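Local coordinates for protein scyllo-inositol 2-dehydrogenase (NADP(+)) IolW (Bacillus subtilis subsp. subtilis, PDB 3GDO) that catalyses the reversible NADPH-dependent reduction of scyllo-inosose to scyllo-inositol and does not accept NADH in place of NADPH, at residues B[25-31]-B[306-310]; B[105-109]-B[323-327]; B[186-192]-B[217-222]; B[210-214]-B[226-230]. One frame throughout, in Å; residues are numbered along the deposited sequence.

Contact 1: B[25-31]-B[306-310]; sequences LDVLDEY and YRKIA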
loop_
_atom_site.group_PDB
_atom_site.type_symbol
_atom_site.label_atom_id
_atom_site.label_comp_id
_atom_site.label_asym_id
_atom_site.label_seq_id
_atom_site.Cartn_x
_atom_site.Cartn_y
_atom_site.Cartn_z
ATOM N N LEU B 25 21.865 -14.677 -24.842
ATOM C CA LEU B 25 23.247 -15.122 -25.040
ATOM C C LEU B 25 23.528 -15.217 -26.530
ATOM O O LEU B 25 24.557 -14.751 -27.000
ATOM C CB LEU B 25 23.521 -16.442 -24.318
ATOM C CG LEU B 25 23.550 -16.407 -22.777
ATOM C CD1 LEU B 25 23.521 -17.808 -22.168
ATOM C CD2 LEU B 25 24.781 -15.679 -22.294
ATOM N N ASP B 26 22.551 -15.723 -27.271
ATOM C CA ASP B 26 22.586 -15.812 -28.736
ATOM C C ASP B 26 22.898 -14.515 -29.495
ATOM O O ASP B 26 23.504 -14.579 -30.561
ATOM C CB ASP B 26 21.267 -16.421 -29.238
ATOM C CG ASP B 26 21.258 -16.665 -30.736
ATOM O OD1 ASP B 26 22.006 -17.555 -31.183
ATOM O OD2 ASP B 26 20.496 -15.985 -31.464
ATOM N N VAL B 27 22.471 -13.346 -29.010
ATOM C CA VAL B 27 22.763 -12.116 -29.780
ATOM C C VAL B 27 24.070 -11.414 -29.383
ATOM O O VAL B 27 24.429 -10.402 -29.966
ATOM C CB VAL B 27 21.585 -11.095 -29.834
ATOM C CG1 VAL B 27 20.330 -11.746 -30.402
ATOM C CG2 VAL B 27 21.314 -10.492 -28.445
ATOM N N LEU B 28 24.761 -11.930 -28.380
ATOM C CA LEU B 28 25.978 -11.293 -27.893
ATOM C C LEU B 28 27.231 -12.000 -28.434
ATOM O O LEU B 28 27.498 -13.132 -28.062
ATOM C CB LEU B 28 25.987 -11.316 -26.356
ATOM C CG LEU B 28 24.909 -10.449 -25.686
ATOM C CD1 LEU B 28 24.944 -10.623 -24.190
ATOM C CD2 LEU B 28 25.098 -8.986 -26.091
ATOM N N ASP B 29 28.011 -11.358 -29.304
ATOM C CA ASP B 29 29.198 -12.091 -29.800
ATOM C C ASP B 29 30.309 -12.396 -28.783
ATOM O O ASP B 29 31.188 -13.230 -29.067
ATOM C CB ASP B 29 29.737 -11.634 -31.167
ATOM C CG ASP B 29 29.377 -10.209 -31.518
ATOM O OD1 ASP B 29 29.734 -9.283 -30.755
ATOM O OD2 ASP B 29 28.788 -10.008 -32.602
ATOM N N GLU B 30 30.240 -11.777 -27.599
ATOM C CA GLU B 30 31.094 -12.141 -26.486
ATOM C C GLU B 30 30.949 -13.606 -26.053
ATOM O O GLU B 30 31.749 -14.110 -25.251
ATOM C CB GLU B 30 30.783 -11.269 -25.260
ATOM C CG GLU B 30 31.030 -9.785 -25.415
ATOM C CD GLU B 30 29.765 -9.026 -25.751
ATOM O OE1 GLU B 30 29.096 -9.375 -26.759
ATOM O OE2 GLU B 30 29.448 -8.073 -25.008
ATOM N N TYR B 31 29.894 -14.280 -26.518
ATOM C CA TYR B 31 29.538 -15.619 -25.996
ATOM C C TYR B 31 29.446 -16.687 -27.069
ATOM O O TYR B 31 29.084 -16.403 -28.204
ATOM C CB TYR B 31 28.187 -15.587 -25.250
ATOM C CG TYR B 31 28.254 -14.848 -23.933
ATOM C CD1 TYR B 31 28.733 -15.479 -22.793
ATOM C CD2 TYR B 31 27.887 -13.503 -23.849
ATOM C CE1 TYR B 31 28.813 -14.808 -21.595
ATOM C CE2 TYR B 31 27.961 -12.813 -22.656
ATOM C CZ TYR B 31 28.414 -13.478 -21.517
ATOM O OH TYR B 31 28.518 -12.818 -20.297
ATOM N N TYR B 306 24.361 -9.513 -19.080
ATOM C CA TYR B 306 25.332 -10.418 -19.678
ATOM C C TYR B 306 26.594 -9.734 -20.260
ATOM O O TYR B 306 27.648 -10.340 -20.279
ATOM C CB TYR B 306 24.672 -11.400 -20.663
ATOM C CG TYR B 306 24.087 -12.619 -19.960
ATOM C CD1 TYR B 306 24.911 -13.497 -19.282
ATOM C CD2 TYR B 306 22.703 -12.890 -19.982
ATOM C CE1 TYR B 306 24.398 -14.610 -18.614
ATOM C CE2 TYR B 306 22.168 -14.021 -19.346
ATOM C CZ TYR B 306 23.019 -14.867 -18.659
ATOM O OH TYR B 306 22.561 -15.997 -18.026
ATOM N N ARG B 307 26.476 -8.502 -20.751
ATOM C CA ARG B 307 27.667 -7.749 -21.171
ATOM C C ARG B 307 28.567 -7.507 -19.964
ATOM O O ARG B 307 29.804 -7.559 -20.067
ATOM C CB ARG B 307 27.288 -6.431 -21.812
ATOM C CG ARG B 307 26.557 -6.576 -23.118
ATOM C CD ARG B 307 26.148 -5.197 -23.669
ATOM N NE ARG B 307 25.661 -5.326 -25.041
ATOM C CZ ARG B 307 24.504 -4.860 -25.496
ATOM N NH1 ARG B 307 23.694 -4.162 -24.723
ATOM N NH2 ARG B 307 24.187 -5.030 -26.770
ATOM N N LYS B 308 27.953 -7.289 -18.809
ATOM C CA LYS B 308 28.719 -7.082 -17.588
ATOM C C LYS B 308 29.382 -8.359 -17.076
ATOM O O LYS B 308 30.543 -8.313 -16.667
ATOM C CB LYS B 308 27.895 -6.387 -16.504
ATOM C CG LYS B 308 28.139 -4.879 -16.419
ATOM C CD LYS B 308 26.837 -4.064 -16.297
ATOM C CE LYS B 308 27.030 -2.842 -15.383
ATOM N NZ LYS B 308 28.134 -1.915 -15.790
ATOM N N ILE B 309 28.665 -9.485 -17.106
ATOM C CA ILE B 309 29.252 -10.765 -16.750
ATOM C C ILE B 309 30.506 -11.050 -17.634
ATOM O O ILE B 309 31.535 -11.482 -17.136
ATOM C CB ILE B 309 28.219 -11.947 -16.884
ATOM C CG1 ILE B 309 27.129 -11.879 -15.798
ATOM C CG2 ILE B 309 28.926 -13.339 -16.883
ATOM C CD1 ILE B 309 27.552 -12.368 -14.394
ATOM N N ALA B 310 30.392 -10.804 -18.931
ATOM C CA ALA B 310 31.515 -10.944 -19.844
ATOM C C ALA B 310 32.712 -10.065 -19.417
ATOM O O ALA B 310 33.872 -10.521 -19.437
ATOM C CB ALA B 310 31.086 -10.643 -21.267
#
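L25 lays its CD2 methyl over the face of the Y306 ring, a CH-pi contact 3.8 Å from the centroid and 12° off the normal. The same methyl also sits above the middle of the Y31 ring, so it fills the corner between the two aromatics. Those rings form an offset edge-to-face pair, the edge of Y306 toward the face of Y31, with the planes at 82°. Y31 has CG anti to its carbonyl carbon (chi1 -70°), which sends the ring out to the helix of 306-310. Its OH donates to Y306 O at 2.6 Å. That carbonyl also takes the helical bond from A310 N, so two donors grip it. The contact joins the Rossmann domain, at the end of helix 15-26 and the start of strand 31-37, to helix 303-315. L28 CD1 packs on Y306 CB at 3.6 Å, and its CD2 meets the side chain of R307. A phenylalanine in place of Y31 would probably keep the ring packing but cost Y306 O its second donor, leaving it the helical bond. Y306 OH bonds to H21 in helix 15-26. E30 OE2 rests 3.8 Å from R307 CG, the chains crossing at a slant.

Contact 2: B[105-109]-B[323-327]; sequences GETLK and AEEGI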
loop_
_atom_site.group_PDB
_atom_site.type_symbol
_atom_site.label_atom_id
_atom_site.label_comp_id
_atom_site.label_asym_id
_atom_site.label_seq_id
_atom_site.Cartn_x
_atom_site.Cartn_y
_atom_site.Cartn_z
ATOM N N GLY B 105 23.141 -20.234 0.749
ATOM C CA GLY B 105 23.784 -19.217 -0.065
ATOM C C GLY B 105 25.200 -18.839 0.373
ATOM O O GLY B 105 26.082 -18.643 -0.491
ATOM N N GLU B 106 25.426 -18.702 1.691
ATOM C CA GLU B 106 26.777 -18.348 2.228
ATOM C C GLU B 106 27.778 -19.467 1.908
ATOM O O GLU B 106 28.912 -19.192 1.482
ATOM C CB GLU B 106 26.776 -18.067 3.743
ATOM C CG GLU B 106 26.004 -16.807 4.197
ATOM C CD GLU B 106 26.789 -15.481 4.072
ATOM O OE1 GLU B 106 27.902 -15.439 3.475
ATOM O OE2 GLU B 106 26.268 -14.452 4.589
ATOM N N THR B 107 27.325 -20.711 2.077
ATOM C CA THR B 107 28.119 -21.895 1.752
ATOM C C THR B 107 28.603 -21.860 0.317
ATOM O O THR B 107 29.784 -22.137 0.071
ATOM C CB THR B 107 27.373 -23.187 2.054
ATOM O OG1 THR B 107 27.023 -23.172 3.435
ATOM C CG2 THR B 107 28.251 -24.438 1.794
ATOM N N LEU B 108 27.720 -21.493 -0.621
ATOM C CA LEU B 108 28.140 -21.419 -2.024
ATOM C C LEU B 108 29.113 -20.301 -2.210
ATOM O O LEU B 108 30.081 -20.439 -2.967
ATOM C CB LEU B 108 26.961 -21.261 -3.012
ATOM C CG LEU B 108 25.888 -22.350 -3.003
ATOM C CD1 LEU B 108 24.659 -21.967 -3.910
ATOM C CD2 LEU B 108 26.450 -23.714 -3.388
ATOM N N LYS B 109 28.857 -19.176 -1.544
ATOM C CA LYS B 109 29.742 -18.029 -1.688
ATOM C C LYS B 109 31.163 -18.372 -1.200
ATOM O O LYS B 109 32.142 -17.962 -1.801
ATOM C CB LYS B 109 29.228 -16.795 -0.926
ATOM C CG LYS B 109 29.941 -15.506 -1.336
ATOM C CD LYS B 109 29.483 -14.329 -0.490
ATOM C CE LYS B 109 30.123 -14.349 0.899
ATOM N NZ LYS B 109 31.477 -13.704 0.786
ATOM N N ALA B 323 27.158 -12.459 -5.154
ATOM C CA ALA B 323 26.614 -13.514 -4.341
ATOM C C ALA B 323 26.048 -12.958 -3.046
ATOM O O ALA B 323 24.969 -13.395 -2.618
ATOM C CB ALA B 323 27.661 -14.610 -4.061
ATOM N N GLU B 324 26.788 -12.030 -2.436
ATOM C CA GLU B 324 26.370 -11.293 -1.237
ATOM C C GLU B 324 25.002 -10.606 -1.393
ATOM O O GLU B 324 24.172 -10.683 -0.495
ATOM C CB GLU B 324 27.412 -10.205 -0.897
ATOM C CG GLU B 324 27.335 -9.660 0.526
ATOM C CD GLU B 324 27.080 -10.753 1.600
ATOM O OE1 GLU B 324 27.789 -11.823 1.647
ATOM O OE2 GLU B 324 26.126 -10.554 2.391
ATOM N N GLU B 325 24.817 -9.894 -2.503
ATOM C CA GLU B 325 23.541 -9.236 -2.773
ATOM C C GLU B 325 22.417 -10.289 -2.922
ATOM O O GLU B 325 21.359 -10.138 -2.322
ATOM C CB GLU B 325 23.649 -8.337 -4.000
ATOM C CG GLU B 325 24.565 -7.123 -3.785
ATOM C CD GLU B 325 24.981 -6.541 -5.119
ATOM O OE1 GLU B 325 24.638 -7.151 -6.171
ATOM O OE2 GLU B 325 25.634 -5.488 -5.142
ATOM N N GLY B 326 22.705 -11.387 -3.633
ATOM C CA GLY B 326 21.794 -12.529 -3.721
ATOM C C GLY B 326 21.421 -13.061 -2.353
ATOM O O GLY B 326 20.239 -13.262 -2.044
ATOM N N ILE B 327 22.424 -13.295 -1.506
ATOM C CA ILE B 327 22.159 -13.819 -0.165
ATOM C C ILE B 327 21.311 -12.798 0.631
ATOM O O ILE B 327 20.468 -13.185 1.448
ATOM C CB ILE B 327 23.495 -14.101 0.606
ATOM C CG1 ILE B 327 24.208 -15.350 0.053
ATOM C CG2 ILE B 327 23.259 -14.256 2.083
ATOM C CD1 ILE B 327 25.723 -15.423 0.485
#
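G105 lets I327 come right down on the helix backbone. I327 CD1 lies 3.4 Å from G105 O, and a side chain at this position would run into I327 CG1. E106 bends at chi2 (-82°), which brings the carboxylate back over the isoleucine, with OE1 3.7 Å from I327 CD1. OE1 also lies 4.1 Å from E324 OE1, a pairing of like charges. R331, one turn beyond I327 in helix 323-342, makes salt bridges to both E106 and E324 and probably offsets that repulsion. K109 lies one turn on from G105. Its CG stands anti to the backbone N (chi1 -166°), and the chain reaches across to A323, where CG meets A323 CB at 3.7 Å. The chain then curls, carrying CE past E324 OE1 at 3.5 Å. K109 NZ stays 4.2 Å from E324 OE1, too far for a salt bridge, and pairs instead with D113 of its own helix. K109 CB also meets I327 CD1, so the end of the isoleucine is touched by both E106 and K109. The segment axes lie 9.7 Å apart at 174°. This is an antiparallel helix pair, helix 102-115 of the Rossmann domain against helix 323-342, with a glycine at the close point.

Contact 3: B[186-192]-B[217-222]; sequences TLHLFGM and LDYGKL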
loop_
_atom_site.group_PDB
_atom_site.type_symbol
_atom_site.label_atom_id
_atom_site.label_comp_id
_atom_site.label_asym_id
_atom_site.label_seq_id
_atom_site.Cartn_x
_atom_site.Cartn_y
_atom_site.Cartn_z
ATOM N N THR B 186 14.891 -2.954 -4.026
ATOM C CA THR B 186 14.891 -2.137 -2.809
ATOM C C THR B 186 16.257 -2.147 -2.140
ATOM O O THR B 186 16.741 -1.081 -1.693
ATOM C CB THR B 186 13.817 -2.585 -1.780
ATOM O OG1 THR B 186 12.550 -2.745 -2.450
ATOM C CG2 THR B 186 13.686 -1.568 -0.687
ATOM N N LEU B 187 16.858 -3.341 -2.027
ATOM C CA LEU B 187 18.207 -3.474 -1.439
ATOM C C LEU B 187 19.201 -2.715 -2.316
ATOM O O LEU B 187 20.073 -2.026 -1.809
ATOM C CB LEU B 187 18.600 -4.923 -1.325
ATOM C CG LEU B 187 17.728 -5.748 -0.356
ATOM C CD1 LEU B 187 18.304 -7.124 -0.244
ATOM C CD2 LEU B 187 17.552 -5.107 0.981
ATOM N N HIS B 188 19.006 -2.791 -3.624
ATOM C CA HIS B 188 19.898 -2.138 -4.571
ATOM C C HIS B 188 19.878 -0.649 -4.335
ATOM O O HIS B 188 20.927 0.007 -4.347
ATOM C CB HIS B 188 19.514 -2.452 -6.026
ATOM C CG HIS B 188 20.499 -1.952 -7.040
ATOM N ND1 HIS B 188 21.825 -2.349 -7.058
ATOM C CD2 HIS B 188 20.354 -1.084 -8.069
ATOM C CE1 HIS B 188 22.442 -1.769 -8.074
ATOM N NE2 HIS B 188 21.575 -0.993 -8.699
ATOM N N LEU B 189 18.686 -0.104 -4.126
ATOM C CA LEU B 189 18.554 1.342 -3.951
ATOM C C LEU B 189 19.014 1.847 -2.590
ATOM O O LEU B 189 19.597 2.893 -2.529
ATOM C CB LEU B 189 17.123 1.824 -4.214
ATOM C CG LEU B 189 16.479 1.810 -5.597
ATOM C CD1 LEU B 189 15.075 2.360 -5.438
ATOM C CD2 LEU B 189 17.263 2.641 -6.618
ATOM N N PHE B 190 18.743 1.130 -1.497
ATOM C CA PHE B 190 18.890 1.743 -0.183
ATOM C C PHE B 190 19.704 0.920 0.815
ATOM O O PHE B 190 19.792 1.309 1.985
ATOM C CB PHE B 190 17.502 2.000 0.475
ATOM C CG PHE B 190 16.484 2.630 -0.425
ATOM C CD1 PHE B 190 16.628 3.956 -0.866
ATOM C CD2 PHE B 190 15.339 1.905 -0.809
ATOM C CE1 PHE B 190 15.626 4.550 -1.704
ATOM C CE2 PHE B 190 14.344 2.499 -1.648
ATOM C CZ PHE B 190 14.484 3.809 -2.075
ATOM N N GLY B 191 20.274 -0.204 0.396
ATOM C CA GLY B 191 21.040 -1.061 1.322
ATOM C C GLY B 191 20.121 -1.857 2.222
ATOM O O GLY B 191 18.917 -1.966 1.961
ATOM N N MET B 192 20.665 -2.421 3.287
ATOM C CA MET B 192 19.891 -3.254 4.171
ATOM C C MET B 192 19.085 -2.393 5.133
ATOM O O MET B 192 19.590 -1.362 5.617
ATOM C CB MET B 192 20.806 -4.215 4.965
ATOM C CG MET B 192 21.312 -5.472 4.161
ATOM S SD MET B 192 20.006 -6.582 3.536
ATOM C CE MET B 192 19.868 -7.706 4.876
ATOM N N LEU B 217 9.947 -2.920 5.125
ATOM C CA LEU B 217 11.391 -2.769 5.436
ATOM C C LEU B 217 11.686 -1.422 6.082
ATOM O O LEU B 217 11.463 -0.349 5.480
ATOM C CB LEU B 217 12.281 -2.992 4.208
ATOM C CG LEU B 217 12.519 -4.431 3.722
ATOM C CD1 LEU B 217 11.247 -5.203 3.418
ATOM C CD2 LEU B 217 13.420 -4.443 2.461
ATOM N N ASP B 218 12.156 -1.508 7.329
ATOM C CA ASP B 218 12.274 -0.357 8.195
ATOM C C ASP B 218 13.648 0.274 7.976
ATOM O O ASP B 218 14.672 -0.318 8.331
ATOM C CB ASP B 218 12.059 -0.791 9.669
ATOM C CG ASP B 218 12.217 0.373 10.687
ATOM O OD1 ASP B 218 12.325 1.564 10.301
ATOM O OD2 ASP B 218 12.236 0.066 11.902
ATOM N N TYR B 219 13.662 1.439 7.347
ATOM C CA TYR B 219 14.887 2.227 7.226
ATOM C C TYR B 219 14.741 3.529 8.042
ATOM O O TYR B 219 15.215 4.555 7.614
ATOM C CB TYR B 219 15.129 2.607 5.779
ATOM C CG TYR B 219 15.414 1.462 4.813
ATOM C CD1 TYR B 219 16.744 1.098 4.488
ATOM C CD2 TYR B 219 14.372 0.770 4.192
ATOM C CE1 TYR B 219 17.020 0.059 3.568
ATOM C CE2 TYR B 219 14.635 -0.248 3.264
ATOM C CZ TYR B 219 15.958 -0.611 2.966
ATOM O OH TYR B 219 16.185 -1.624 2.068
ATOM N N GLY B 220 14.037 3.501 9.171
ATOM C CA GLY B 220 13.906 4.705 10.023
ATOM C C GLY B 220 12.876 5.658 9.435
ATOM O O GLY B 220 11.665 5.377 9.429
ATOM N N LYS B 221 13.346 6.792 8.940
ATOM C CA LYS B 221 12.462 7.767 8.340
ATOM C C LYS B 221 11.860 7.180 7.045
ATOM O O LYS B 221 10.654 7.335 6.782
ATOM C CB LYS B 221 13.221 9.052 8.063
ATOM C CG LYS B 221 12.340 10.127 7.448
ATOM C CD LYS B 221 13.162 11.375 7.093
ATOM C CE LYS B 221 12.390 12.228 6.088
ATOM N NZ LYS B 221 13.148 13.448 5.710
ATOM N N LEU B 222 12.704 6.509 6.267
ATOM C CA LEU B 222 12.302 5.807 5.039
ATOM C C LEU B 222 11.582 4.489 5.355
ATOM O O LEU B 222 12.079 3.643 6.142
ATOM C CB LEU B 222 13.517 5.532 4.143
ATOM C CG LEU B 222 13.373 4.591 2.930
ATOM C CD1 LEU B 222 12.283 5.116 1.979
ATOM C CD2 LEU B 222 14.712 4.388 2.153
#
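Y219 and F190 meet edge to face, the edge of F190 turned toward the face of Y219 with the planes at 67°. They join the end of helix 174-190 to the tip of the hairpin formed by strands 212-219 and 222-228, in the C-terminal alpha/beta domain of this Gfo/Idh/MocA family member. Helix and strand segments run nearly parallel. L222 CD2 lies over one face of F190, 3.7 Å from the ring centroid, and L189 CB covers the opposite face. The L222 side chain crosses F190 at about a right angle, and CG anti to its backbone N (chi1 169°) sets CD2 over the ring. Y219 reaches to the end of the helix. F190 CB packs on Y219 CE1 at 3.7 Å, and the methyls T186 CG2 and L187 CD2 approach the hydroxyl. G191 turns the chain out of the helix with a positive phi, and its carbonyl faces the tyrosine. A leucine in place of Y219 would probably leave G191 O without the tyrosine hydroxyl as donor and take the aromatic face away from F190. Y219 OH donates to G191 O at 2.8 Å, nearly straight along the carbonyl, with a C=O...donor angle of 161°.

Contact 4: B[210-214]-B[226-230]; sequences VDYFH and LYGGS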
loop_
_atom_site.group_PDB
_atom_site.type_symbol
_atom_site.label_atom_id
_atom_site.label_comp_id
_atom_site.label_asym_id
_atom_site.label_seq_id
_atom_site.Cartn_x
_atom_site.Cartn_y
_atom_site.Cartn_z
ATOM N N VAL B 210 2.581 -20.013 -0.365
ATOM C CA VAL B 210 2.353 -18.600 -0.236
ATOM C C VAL B 210 1.844 -18.006 -1.548
ATOM O O VAL B 210 2.393 -18.267 -2.614
ATOM C CB VAL B 210 3.668 -17.894 0.169
ATOM C CG1 VAL B 210 3.505 -16.370 0.061
ATOM C CG2 VAL B 210 4.096 -18.373 1.604
ATOM N N ASP B 211 0.814 -17.173 -1.448
ATOM C CA ASP B 211 0.277 -16.449 -2.627
ATOM C C ASP B 211 -0.040 -14.962 -2.324
ATOM O O ASP B 211 -0.518 -14.190 -3.193
ATOM C CB ASP B 211 -0.940 -17.209 -3.225
ATOM C CG ASP B 211 -2.176 -17.193 -2.308
ATOM O OD1 ASP B 211 -2.318 -16.276 -1.457
ATOM O OD2 ASP B 211 -3.037 -18.109 -2.457
ATOM N N TYR B 212 0.292 -14.572 -1.103
ATOM C CA TYR B 212 0.129 -13.223 -0.618
ATOM C C TYR B 212 1.291 -12.842 0.298
ATOM O O TYR B 212 1.660 -13.595 1.219
ATOM C CB TYR B 212 -1.212 -13.115 0.141
ATOM C CG TYR B 212 -1.443 -11.782 0.790
ATOM C CD1 TYR B 212 -2.286 -10.831 0.204
ATOM C CD2 TYR B 212 -0.797 -11.450 1.985
ATOM C CE1 TYR B 212 -2.491 -9.574 0.805
ATOM C CE2 TYR B 212 -0.949 -10.223 2.574
ATOM C CZ TYR B 212 -1.795 -9.276 1.972
ATOM O OH TYR B 212 -1.982 -8.088 2.605
ATOM N N PHE B 213 1.846 -11.655 0.081
ATOM C CA PHE B 213 2.833 -11.120 1.011
ATOM C C PHE B 213 2.698 -9.615 1.096
ATOM O O PHE B 213 2.403 -8.909 0.091
ATOM C CB PHE B 213 4.282 -11.524 0.603
ATOM C CG PHE B 213 4.709 -10.965 -0.726
ATOM C CD1 PHE B 213 5.215 -9.658 -0.826
ATOM C CD2 PHE B 213 4.581 -11.713 -1.879
ATOM C CE1 PHE B 213 5.568 -9.131 -2.059
ATOM C CE2 PHE B 213 4.907 -11.186 -3.108
ATOM C CZ PHE B 213 5.434 -9.896 -3.197
ATOM N N HIS B 214 2.952 -9.132 2.293
ATOM C CA HIS B 214 3.034 -7.715 2.556
ATOM C C HIS B 214 4.247 -7.478 3.485
ATOM O O HIS B 214 4.243 -7.904 4.639
ATOM C CB HIS B 214 1.748 -7.252 3.265
ATOM C CG HIS B 214 1.629 -5.774 3.303
ATOM N ND1 HIS B 214 2.341 -4.992 4.202
ATOM C CD2 HIS B 214 0.975 -4.916 2.477
ATOM C CE1 HIS B 214 2.078 -3.716 3.956
ATOM N NE2 HIS B 214 1.266 -3.643 2.909
ATOM N N LEU B 226 6.516 -3.579 0.448
ATOM C CA LEU B 226 6.554 -4.450 -0.741
ATOM C C LEU B 226 5.488 -5.497 -0.573
ATOM O O LEU B 226 5.448 -6.192 0.459
ATOM C CB LEU B 226 7.909 -5.146 -0.901
ATOM C CG LEU B 226 9.134 -4.242 -0.890
ATOM C CD1 LEU B 226 10.399 -5.094 -0.659
ATOM C CD2 LEU B 226 9.223 -3.468 -2.194
ATOM N N TYR B 227 4.584 -5.564 -1.553
ATOM C CA TYR B 227 3.406 -6.393 -1.376
ATOM C C TYR B 227 2.914 -6.938 -2.685
ATOM O O TYR B 227 3.228 -6.403 -3.763
ATOM C CB TYR B 227 2.307 -5.628 -0.620
ATOM C CG TYR B 227 1.700 -4.473 -1.363
ATOM C CD1 TYR B 227 0.562 -4.664 -2.161
ATOM C CD2 TYR B 227 2.263 -3.168 -1.272
ATOM C CE1 TYR B 227 -0.008 -3.612 -2.836
ATOM C CE2 TYR B 227 1.684 -2.087 -1.966
ATOM C CZ TYR B 227 0.541 -2.324 -2.738
ATOM O OH TYR B 227 -0.075 -1.304 -3.435
ATOM N N GLY B 228 2.127 -7.990 -2.589
ATOM C CA GLY B 228 1.710 -8.747 -3.756
ATOM C C GLY B 228 0.580 -9.666 -3.361
ATOM O O GLY B 228 0.669 -10.352 -2.325
ATOM N N GLY B 229 -0.497 -9.649 -4.144
ATOM C CA GLY B 229 -1.542 -10.700 -4.019
ATOM C C GLY B 229 -1.827 -11.484 -5.284
ATOM O O GLY B 229 -1.360 -11.126 -6.390
ATOM N N SER B 230 -2.577 -12.586 -5.134
ATOM C CA SER B 230 -2.899 -13.442 -6.259
ATOM C C SER B 230 -4.393 -13.446 -6.651
ATOM O O SER B 230 -4.797 -14.230 -7.513
ATOM C CB SER B 230 -2.418 -14.876 -5.980
ATOM O OG SER B 230 -1.027 -14.956 -5.826
HETATM O O HOH W 1 -3.466 -13.928 -2.877
#
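F213 has CG between the backbone N and the carbonyl carbon (chi1 63°), and this swings its ring back across the neighbouring strand over G228. H214 instead has CG anti to the backbone N (chi1 -168°), which brings CD2 to 3.4 Å from Y227 CB. Strands 212-219 and 222-228 form an antiparallel beta hairpin in the mixed sheet of the C-terminal domain. F213 and G228 are a hydrogen-bonded pair. F213 N donates to G228 O at 3.0 Å, and G228 N returns a bond to F213 O at 2.8 Å. G228 CA makes a CH-pi contact 4.2 Å from the F213 centroid. A side chain on G228 would clash with F213 CZ. H214 and Y227 form the next, non-hydrogen-bonded pair, on the other face of the sheet from F213. Their side chains point the same way and their rings are nearly parallel, but offset so that little of one ring lies over the other. On this face H214 also meets H214 of the second subunit, so the sheet faces the dimer interface here. D211 and Y212 both face M201 on the next strand, a classic beta bulge. The D211 carboxylate pairs with R204 and accepts from Q203 N, while S230 OG bonds to R155. S230 OG also donates to D211 O at 2.8 Å, in the carbonyl plane on a lone pair, at a C=O...donor angle of 124°.

Overall arrangement
Contacts 1 and 2 tie the Rossmann domain to the helices near the C-terminus. Their centres lie about 23 Å apart. Helices 303-315 and 323-342, which supply their second segments, follow each other in the chain. Their segments alternate along the sequence. Contacts 3 and 4 lie within the loops closed by both, inside the C-terminal alpha/beta domain. They share the hairpin of strands 212-219 and 222-228, with centres about 19 Å apart, and touch where T186 packs on L226. The centre of contact 1 lies about 32 and 34 Å from theirs, across the chain's centre. Thus the late helices return to the coenzyme-binding fold, while the sheet of contacts 3 and 4 meets the second subunit.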